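Local coordinates for protein 2-keto acid:ferredoxin oxidoreductase subunit alpha (Pyrococcus furiosus, PDB 1YD7) that probably serves as the alpha subunit of a heterotetrameric enzyme that converts 2-oxoglutarate and coenzyme A to succinyl-CoA and CO2 while reducing ferredoxin, at residues S156-T159 against V160-F164; G25-A28 against I29-A33; T92-G96 against P97-L101; T185-E188 against V189-R193. All coordinates share one frame; numbering follows the deposited sequence.

Contact 1. Residues S156-T159 against V160-F164; sequences SPST and VQEAF
E162 OE1 is gripped twice by S158, in a good example of how the residues ahead of a helix and its first turn can secure each other. S158 N donates to E162 OE1 at 2.8 Å, nearly along the C-O direction, and S158 OG approaches the same oxygen at 2.8 Å but from above the carboxylate plane, 42° out of it. The glutamate reaches back because its CG lies anti to the carbonyl carbon (chi1 -72°) and the chain stays extended beyond it. In the other direction T159, the N-cap, offers OG1 to E162 N at 3.1 Å. These bonds recall a capping box, yet the carboxylate takes the N-H one residue before the N-cap, so the classical definition is not met. A163 N donates to T159 O, beginning the helical pattern, and P157 CB rests 3.4 Å from A163 N. The carboxylate at this helix start would probably be favoured by the helix dipole. With an alanine in place of E162, both S158 N and S158 OG would probably be left without this acceptor, and the loop before the helix less firmly tied. In the fold, P157 packs on L183 of strand 180-185, V160 and A163 touch A28 and I29 of helix 25-36 respectively, and T159 leans on E194 of strand 193-198.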
loop_
_atom_site.group_PDB
_atom_site.type_symbol
_atom_site.label_atom_id
_atom_site.label_comp_id
_atom_site.label_asym_id
_atom_site.label_seq_id
_atom_site.Cartn_x
_atom_site.Cartn_y
_atom_site.Cartn_z
ATOM N N SER A 156 7.809 9.004 -2.592
ATOM C CA SER A 156 9.038 8.193 -2.651
ATOM C C SER A 156 9.750 8.199 -1.299
ATOM O O SER A 156 10.565 9.087 -1.066
ATOM C CB SER A 156 9.992 8.778 -3.682
ATOM O OG SER A 156 9.666 8.335 -4.976
ATOM N N PRO A 157 9.429 7.228 -0.409
ATOM C CA PRO A 157 10.073 7.191 0.905
ATOM C C PRO A 157 11.546 6.740 0.809
ATOM O O PRO A 157 11.903 5.939 -0.055
ATOM C CB PRO A 157 9.235 6.181 1.678
ATOM C CG PRO A 157 8.682 5.266 0.641
ATOM C CD PRO A 157 8.479 6.109 -0.587
ATOM N N SER A 158 12.382 7.298 1.678
ATOM C CA SER A 158 13.826 6.972 1.718
ATOM C C SER A 158 14.234 6.338 3.043
ATOM O O SER A 158 15.311 5.787 3.148
ATOM C CB SER A 158 14.652 8.239 1.465
ATOM O OG SER A 158 14.424 9.161 2.514
ATOM N N THR A 159 13.353 6.418 4.039
ATOM C CA THR A 159 13.516 5.761 5.311
ATOM C C THR A 159 12.264 4.952 5.679
ATOM O O THR A 159 11.186 5.103 5.051
ATOM C CB THR A 159 13.745 6.782 6.422
ATOM O OG1 THR A 159 12.528 7.484 6.700
ATOM C CG2 THR A 159 14.824 7.793 6.016
ATOM N N VAL A 160 12.417 4.117 6.713
ATOM C CA VAL A 160 11.334 3.292 7.252
ATOM C C VAL A 160 10.229 4.166 7.824
ATOM O O VAL A 160 9.055 3.863 7.624
ATOM C CB VAL A 160 11.827 2.287 8.321
ATOM C CG1 VAL A 160 10.691 1.510 8.932
ATOM C CG2 VAL A 160 12.847 1.302 7.737
ATOM N N GLN A 161 10.598 5.227 8.544
ATOM C CA GLN A 161 9.625 6.216 9.043
ATOM C C GLN A 161 8.783 6.796 7.884
ATOM O O GLN A 161 7.566 6.905 7.991
ATOM C CB GLN A 161 10.332 7.351 9.761
ATOM C CG GLN A 161 9.404 8.431 10.356
ATOM C CD GLN A 161 8.561 7.897 11.470
ATOM O OE1 GLN A 161 9.084 7.368 12.446
ATOM N NE2 GLN A 161 7.238 8.034 11.346
ATOM N N GLU A 162 9.447 7.141 6.785
ATOM C CA GLU A 162 8.778 7.646 5.588
ATOM C C GLU A 162 7.933 6.599 4.861
ATOM O O GLU A 162 6.892 6.935 4.326
ATOM C CB GLU A 162 9.794 8.244 4.629
ATOM C CG GLU A 162 10.331 9.561 5.133
ATOM C CD GLU A 162 11.254 10.236 4.147
ATOM O OE1 GLU A 162 11.719 9.569 3.201
ATOM O OE2 GLU A 162 11.488 11.453 4.320
ATOM N N ALA A 163 8.384 5.345 4.829
ATOM C CA ALA A 163 7.556 4.249 4.340
ATOM C C ALA A 163 6.222 4.175 5.106
ATOM O O ALA A 163 5.152 4.077 4.496
ATOM C CB ALA A 163 8.278 2.930 4.402
ATOM N N PHE A 164 6.283 4.301 6.426
ATOM C CA PHE A 164 5.083 4.380 7.201
ATOM C C PHE A 164 4.217 5.601 6.844
ATOM O O PHE A 164 3.077 5.421 6.398
ATOM C CB PHE A 164 5.359 4.378 8.683
ATOM C CG PHE A 164 4.115 4.232 9.510
ATOM C CD1 PHE A 164 3.550 2.983 9.704
ATOM C CD2 PHE A 164 3.476 5.343 10.048
ATOM C CE1 PHE A 164 2.383 2.838 10.442
ATOM C CE2 PHE A 164 2.282 5.211 10.766
ATOM C CZ PHE A 164 1.755 3.951 10.963
#

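Contact 2. Residues G25-A28 against I29-A33; sequences GDEA and IARAA
E27 and R31 form an i to i+4 salt bridge on helix 25-36, the first helix of this alpha/beta domain of the thiamine diphosphate-binding family, and the arginine shows how such a bridge is built along one helical face. Its CB sits 3.4 Å from E27 O, the carbonyl that also accepts from R31 N, and CG comes nearer still, 3.2 Å from E27 O. CD passes 3.9 Å from E27 OE2. From there the extended chain carries NE to 2.8 Å from E27 OE2 in a bond of 165° that uses the anti lone pair of that oxygen, within the guanidinium plane. NH2 adds a longer bond to E27 OE2, 3.3 Å and bent to 136°, so two donors on one edge of the guanidinium converge on a single oxygen. Carboxylate and guanidinium planes stand 84° apart, nearly perpendicular. E27 presents that oxygen because its chain bends at chi2 after CG leaves anti to the backbone N.

Each end has a further partner: Y59 OH from helix 52-59 also bonds E27 OE2, and R31 NH1 makes a salt bridge with D21 OD2. D26, by contrast, turns its carboxylate to E51 N. The regular backbone bonds of the helix, I29 N to G25 O, A30 N to D26 O and A32 N to A28 O, accompany the pair. On a different side of the helix I29 lies back against the preceding turn, its CG1 3.3 Å from G25 O.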
loop_
_atom_site.group_PDB
_atom_site.type_symbol
_atom_site.label_atom_id
_atom_site.label_comp_id
_atom_site.label_asym_id
_atom_site.label_seq_id
_atom_site.Cartn_x
_atom_site.Cartn_y
_atom_site.Cartn_z
ATOM N N GLY A 25 11.025 -1.680 6.194
ATOM C CA GLY A 25 10.265 -0.763 5.382
ATOM C C GLY A 25 8.976 -1.382 4.835
ATOM O O GLY A 25 7.931 -0.732 4.869
ATOM N N ASP A 26 9.052 -2.625 4.353
ATOM C CA ASP A 26 7.883 -3.341 3.845
ATOM C C ASP A 26 6.791 -3.554 4.894
ATOM O O ASP A 26 5.588 -3.430 4.594
ATOM C CB ASP A 26 8.290 -4.682 3.246
ATOM C CG ASP A 26 8.937 -4.532 1.906
ATOM O OD1 ASP A 26 8.652 -3.512 1.239
ATOM O OD2 ASP A 26 9.742 -5.417 1.522
ATOM N N GLU A 27 7.224 -3.871 6.112
ATOM C CA GLU A 27 6.348 -4.071 7.260
ATOM C C GLU A 27 5.706 -2.783 7.678
ATOM O O GLU A 27 4.587 -2.782 8.157
ATOM C CB GLU A 27 7.158 -4.639 8.437
ATOM C CG GLU A 27 6.362 -4.855 9.741
ATOM C CD GLU A 27 5.353 -6.017 9.675
ATOM O OE1 GLU A 27 5.440 -6.888 8.765
ATOM O OE2 GLU A 27 4.501 -6.079 10.588
ATOM N N ALA A 28 6.432 -1.683 7.543
ATOM C CA ALA A 28 5.891 -0.363 7.797
ATOM C C ALA A 28 4.792 -0.015 6.782
ATOM O O ALA A 28 3.750 0.489 7.167
ATOM C CB ALA A 28 6.993 0.682 7.746
ATOM N N ILE A 29 5.052 -0.271 5.505
ATOM C CA ILE A 29 4.033 -0.135 4.447
ATOM C C ILE A 29 2.746 -0.922 4.775
ATOM O O ILE A 29 1.668 -0.341 4.852
ATOM C CB ILE A 29 4.607 -0.539 3.063
ATOM C CG1 ILE A 29 5.733 0.405 2.667
ATOM C CG2 ILE A 29 3.528 -0.540 2.005
ATOM C CD1 ILE A 29 6.425 0.049 1.334
ATOM N N ALA A 30 2.878 -2.210 5.058
ATOM C CA ALA A 30 1.741 -3.053 5.429
ATOM C C ALA A 30 0.946 -2.573 6.650
ATOM O O ALA A 30 -0.288 -2.529 6.639
ATOM C CB ALA A 30 2.219 -4.490 5.656
ATOM N N ARG A 31 1.650 -2.240 7.726
ATOM C CA ARG A 31 0.988 -1.737 8.918
ATOM C C ARG A 31 0.247 -0.424 8.675
ATOM O O ARG A 31 -0.857 -0.228 9.190
ATOM C CB ARG A 31 1.987 -1.541 10.049
ATOM C CG ARG A 31 2.533 -2.823 10.569
ATOM C CD ARG A 31 3.282 -2.634 11.911
ATOM N NE ARG A 31 4.040 -3.847 12.257
ATOM C CZ ARG A 31 4.564 -4.109 13.459
ATOM N NH1 ARG A 31 4.377 -3.300 14.496
ATOM N NH2 ARG A 31 5.251 -5.224 13.635
ATOM N N ALA A 32 0.889 0.481 7.943
ATOM C CA ALA A 32 0.286 1.762 7.574
ATOM C C ALA A 32 -0.973 1.576 6.712
ATOM O O ALA A 32 -1.998 2.208 6.955
ATOM C CB ALA A 32 1.296 2.620 6.829
ATOM N N ALA A 33 -0.865 0.720 5.700
ATOM C CA ALA A 33 -1.968 0.448 4.790
ATOM C C ALA A 33 -3.179 -0.036 5.575
ATOM O O ALA A 33 -4.251 0.527 5.463
ATOM C CB ALA A 33 -1.544 -0.545 3.736
#

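Contact 3. Residues T92-G96 against P97-L101; sequences TATSG and PGFSL
T94 and S95, at the end of strand 90-95, meet G98 and F99 across a tight turn, a worked case of a strand passing into a helix with little room to spare. Of hydrogen bonds across the two segments there is one: G98 N donates to S95 O at 3.0 Å, from above the carbonyl plane, closing a type II' beta turn with G96 and P97 at its corners. Within the second segment S100 OG adds a short bond to P97 O, 2.6 Å long and in the carbonyl plane. Van der Waals packing falls to the two branches of T94. OG1, anti to the backbone N (chi1 -179°), lies 3.1 Å from G98 CA, while CG2 meets F99 CB at 3.9 Å and sits at the edge of the F99 ring. The ring also touches I118 and D120 of strand 116-121. If T94 were an alanine, G98 CA and the F99 ring edge would probably lose their neighbours and a gap would open between strand and helix. The glycines mark a third kind of constraint. G96 has a positive phi of 54°, which favours glycine; at G98 the reason is steric, as a CB would fall about 2.0 Å from T94 OG1. The chemistry thus suggests that the turn is held by one main-chain bond and accommodated by G96 and G98, with threonine filling the inside of the bend.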
loop_
_atom_site.group_PDB
_atom_site.type_symbol
_atom_site.label_atom_id
_atom_site.label_comp_id
_atom_site.label_asym_id
_atom_site.label_seq_id
_atom_site.Cartn_x
_atom_site.Cartn_y
_atom_site.Cartn_z
ATOM N N THR A 92 -2.392 -2.400 -4.786
ATOM C CA THR A 92 -1.658 -3.459 -5.438
ATOM C C THR A 92 -0.179 -3.092 -5.366
ATOM O O THR A 92 0.156 -1.947 -5.069
ATOM C CB THR A 92 -2.133 -3.682 -6.911
ATOM O OG1 THR A 92 -1.320 -4.689 -7.544
ATOM C CG2 THR A 92 -2.078 -2.381 -7.741
ATOM N N ALA A 93 0.687 -4.074 -5.611
ATOM C CA ALA A 93 2.142 -3.903 -5.556
ATOM C C ALA A 93 2.820 -4.567 -6.735
ATOM O O ALA A 93 2.538 -5.707 -7.042
ATOM C CB ALA A 93 2.713 -4.457 -4.261
ATOM N N THR A 94 3.721 -3.839 -7.388
ATOM C CA THR A 94 4.451 -4.370 -8.538
ATOM C C THR A 94 5.930 -4.009 -8.447
ATOM O O THR A 94 6.335 -3.229 -7.581
ATOM C CB THR A 94 3.837 -3.903 -9.887
ATOM O OG1 THR A 94 4.587 -4.476 -10.963
ATOM C CG2 THR A 94 3.809 -2.368 -10.012
ATOM N N SER A 95 6.730 -4.615 -9.324
ATOM C CA SER A 95 8.188 -4.447 -9.289
ATOM C C SER A 95 8.790 -4.359 -10.696
ATOM O O SER A 95 8.305 -5.002 -11.626
ATOM C CB SER A 95 8.836 -5.597 -8.503
ATOM O OG SER A 95 10.098 -5.209 -7.987
ATOM N N GLY A 96 9.832 -3.539 -10.834
ATOM C CA GLY A 96 10.586 -3.418 -12.083
ATOM C C GLY A 96 9.737 -3.109 -13.310
ATOM O O GLY A 96 9.178 -2.008 -13.406
ATOM N N PRO A 97 9.617 -4.080 -14.248
ATOM C CA PRO A 97 8.842 -3.833 -15.470
ATOM C C PRO A 97 7.334 -3.755 -15.220
ATOM O O PRO A 97 6.615 -3.084 -15.963
ATOM C CB PRO A 97 9.161 -5.049 -16.360
ATOM C CG PRO A 97 10.225 -5.824 -15.655
ATOM C CD PRO A 97 10.153 -5.454 -14.216
ATOM N N GLY A 98 6.868 -4.436 -14.179
ATOM C CA GLY A 98 5.443 -4.585 -13.929
ATOM C C GLY A 98 4.645 -3.296 -13.895
ATOM O O GLY A 98 3.493 -3.285 -14.332
ATOM N N PHE A 99 5.248 -2.219 -13.386
ATOM C CA PHE A 99 4.572 -0.919 -13.276
ATOM C C PHE A 99 4.162 -0.354 -14.640
ATOM O O PHE A 99 3.021 0.101 -14.819
ATOM C CB PHE A 99 5.457 0.096 -12.547
ATOM C CG PHE A 99 4.783 1.428 -12.294
ATOM C CD1 PHE A 99 3.658 1.512 -11.474
ATOM C CD2 PHE A 99 5.275 2.598 -12.868
ATOM C CE1 PHE A 99 3.029 2.733 -11.234
ATOM C CE2 PHE A 99 4.651 3.834 -12.631
ATOM C CZ PHE A 99 3.522 3.896 -11.812
ATOM N N SER A 100 5.087 -0.389 -15.594
ATOM C CA SER A 100 4.812 0.089 -16.939
ATOM C C SER A 100 3.682 -0.695 -17.634
ATOM O O SER A 100 2.959 -0.121 -18.452
ATOM C CB SER A 100 6.083 0.046 -17.785
ATOM O OG SER A 100 6.551 -1.282 -17.900
ATOM N N LEU A 101 3.526 -1.985 -17.319
ATOM C CA LEU A 101 2.408 -2.783 -17.861
ATOM C C LEU A 101 1.067 -2.297 -17.314
ATOM O O LEU A 101 0.042 -2.418 -17.981
ATOM C CB LEU A 101 2.549 -4.279 -17.534
ATOM C CG LEU A 101 3.775 -5.073 -18.002
ATOM C CD1 LEU A 101 3.517 -6.572 -17.798
ATOM C CD2 LEU A 101 4.132 -4.782 -19.447
#

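Contact 4. Residues T185-E188 against V189-R193; sequences TDAE and VGHMR
The imidazole of H191 meets A187 O edge-on; this oxygen lies in the ring plane and offers a lone pair to ND1. That bond measures 2.5 Å at 165°, short enough that its exact length deserves caution. H191 reaches it because CG lies anti to its own carbonyl carbon (chi1 -61°), which brings the ring edge back to the preceding turn. At the far edge NE2 binds E51 OE2, so both ring nitrogens are engaged and the rotation of the ring is fixed.

The carboxylate of D186 is the second flat group. V189 N approaches its OD1 almost head-on, in line with the CG-OD1 bond, 2.7 Å away in an almost straight bond of 174°, and V189 CG2 packs at 3.4 Å from the same oxygen. V189 CG1 meanwhile lies 3.8 Å from T185 OG1, which places this valine between two polar side chains. The E188 carboxylate, by contrast, makes a van der Waals contact, its OE2 lying 3.7 Å from the methyl CE of M192, a residue present as selenomethionine. Backbone bonds complete the turns. G190 N binds D186 O, and E188 O accepts from both M192 N and H191 N, the latter from well above the carbonyl plane. H191 O is taken by Q24 NE2 of strand 19-24.

The whole is a short N-capped helix, with D186 as the cap, placed at the C-terminal end of parallel strand 180-185 and leading into antiparallel strand 193-198, a compact connection between the two sheets of this alpha/beta domain.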
loop_
_atom_site.group_PDB
_atom_site.type_symbol
_atom_site.label_atom_id
_atom_site.label_comp_id
_atom_site.label_asym_id
_atom_site.label_seq_id
_atom_site.Cartn_x
_atom_site.Cartn_y
_atom_site.Cartn_z
ATOM N N THR A 185 8.980 2.830 -4.173
ATOM C CA THR A 185 9.951 2.379 -3.184
ATOM C C THR A 185 11.045 1.530 -3.857
ATOM O O THR A 185 11.102 1.439 -5.090
ATOM C CB THR A 185 9.251 1.621 -2.007
ATOM O OG1 THR A 185 10.216 1.301 -0.990
ATOM C CG2 THR A 185 8.588 0.346 -2.475
ATOM N N ASP A 186 11.936 0.956 -3.053
ATOM C CA ASP A 186 12.939 0.008 -3.557
ATOM C C ASP A 186 13.249 -1.053 -2.509
ATOM O O ASP A 186 12.825 -0.941 -1.370
ATOM C CB ASP A 186 14.213 0.745 -4.018
ATOM C CG ASP A 186 14.806 1.628 -2.942
ATOM O OD1 ASP A 186 14.868 1.199 -1.763
ATOM O OD2 ASP A 186 15.226 2.759 -3.265
ATOM N N ALA A 187 13.994 -2.077 -2.907
ATOM C CA ALA A 187 14.395 -3.157 -2.001
ATOM C C ALA A 187 15.264 -2.707 -0.820
ATOM O O ALA A 187 15.248 -3.360 0.233
ATOM C CB ALA A 187 15.105 -4.276 -2.774
ATOM N N GLU A 188 15.991 -1.604 -0.993
ATOM C CA GLU A 188 16.855 -1.050 0.058
ATOM C C GLU A 188 15.993 -0.517 1.186
ATOM O O GLU A 188 16.117 -0.945 2.336
ATOM C CB GLU A 188 17.758 0.072 -0.491
ATOM C CG GLU A 188 19.163 0.102 0.104
ATOM C CD GLU A 188 19.735 1.517 0.305
ATOM O OE1 GLU A 188 19.518 2.382 -0.569
ATOM O OE2 GLU A 188 20.416 1.752 1.342
ATOM N N VAL A 189 15.086 0.395 0.846
ATOM C CA VAL A 189 14.122 0.921 1.817
ATOM C C VAL A 189 13.282 -0.198 2.438
ATOM O O VAL A 189 13.049 -0.203 3.647
ATOM C CB VAL A 189 13.206 1.972 1.185
ATOM C CG1 VAL A 189 12.100 2.360 2.136
ATOM C CG2 VAL A 189 14.015 3.205 0.812
ATOM N N GLY A 190 12.834 -1.142 1.620
ATOM C CA GLY A 190 12.016 -2.229 2.100
ATOM C C GLY A 190 12.650 -3.089 3.173
ATOM O O GLY A 190 11.941 -3.632 4.027
ATOM N N HIS A 191 13.982 -3.205 3.131
ATOM C CA HIS A 191 14.719 -4.077 4.052
ATOM C C HIS A 191 15.507 -3.351 5.127
ATOM O O HIS A 191 15.997 -4.004 6.046
ATOM C CB HIS A 191 15.600 -5.054 3.277
ATOM C CG HIS A 191 14.810 -5.957 2.385
ATOM N ND1 HIS A 191 14.397 -5.578 1.124
ATOM C CD2 HIS A 191 14.322 -7.205 2.582
ATOM C CE1 HIS A 191 13.707 -6.562 0.580
ATOM N NE2 HIS A 191 13.633 -7.556 1.448
HETATM N N MSE A 192 15.578 -2.022 5.051
HETATM C CA MSE A 192 16.083 -1.217 6.161
HETATM C C MSE A 192 15.256 -1.512 7.368
HETATM O O MSE A 192 14.068 -1.794 7.231
HETATM C CB MSE A 192 15.906 0.266 5.923
HETATM C CG MSE A 192 16.631 0.805 4.769
HETATM SE SE MSE A 192 16.564 2.746 4.798
HETATM C CE MSE A 192 17.353 2.918 3.052
ATOM N N ARG A 193 15.863 -1.363 8.545
ATOM C CA ARG A 193 15.206 -1.614 9.825
ATOM C C ARG A 193 15.348 -0.373 10.651
ATOM O O ARG A 193 16.426 0.197 10.703
ATOM C CB ARG A 193 15.881 -2.755 10.585
ATOM C CG ARG A 193 15.650 -4.120 10.027
ATOM C CD ARG A 193 16.316 -5.215 10.877
ATOM N NE ARG A 193 16.188 -6.522 10.246
ATOM C CZ ARG A 193 16.892 -6.906 9.187
ATOM N NH1 ARG A 193 17.793 -6.089 8.626
ATOM N NH2 ARG A 193 16.698 -8.115 8.666
#

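Contacts 1, 2 and 4 form one connected cluster. Contacts 1 and 2 are helix against helix, with centres 10 Å apart and F164 O 3.3 Å from A32 CB. Contact 4 lies 9 Å from contact 1, centre to centre, and packs V160 CG2 against M192 O at 3.4 Å. It also reaches contact 2 through a probable hydrogen bond of 3.1 Å from D26 N to G190 O, while E51 serves both D26 and H191. Contact 3 stands apart, its nearest atoms about 7 Å from contacts 2 and 4 and about 10 Å from contact 1. The chain belongs to a thiamine diphosphate-binding family, and all four are local contacts within the helices and strand-to-helix turns of its alpha/beta fold.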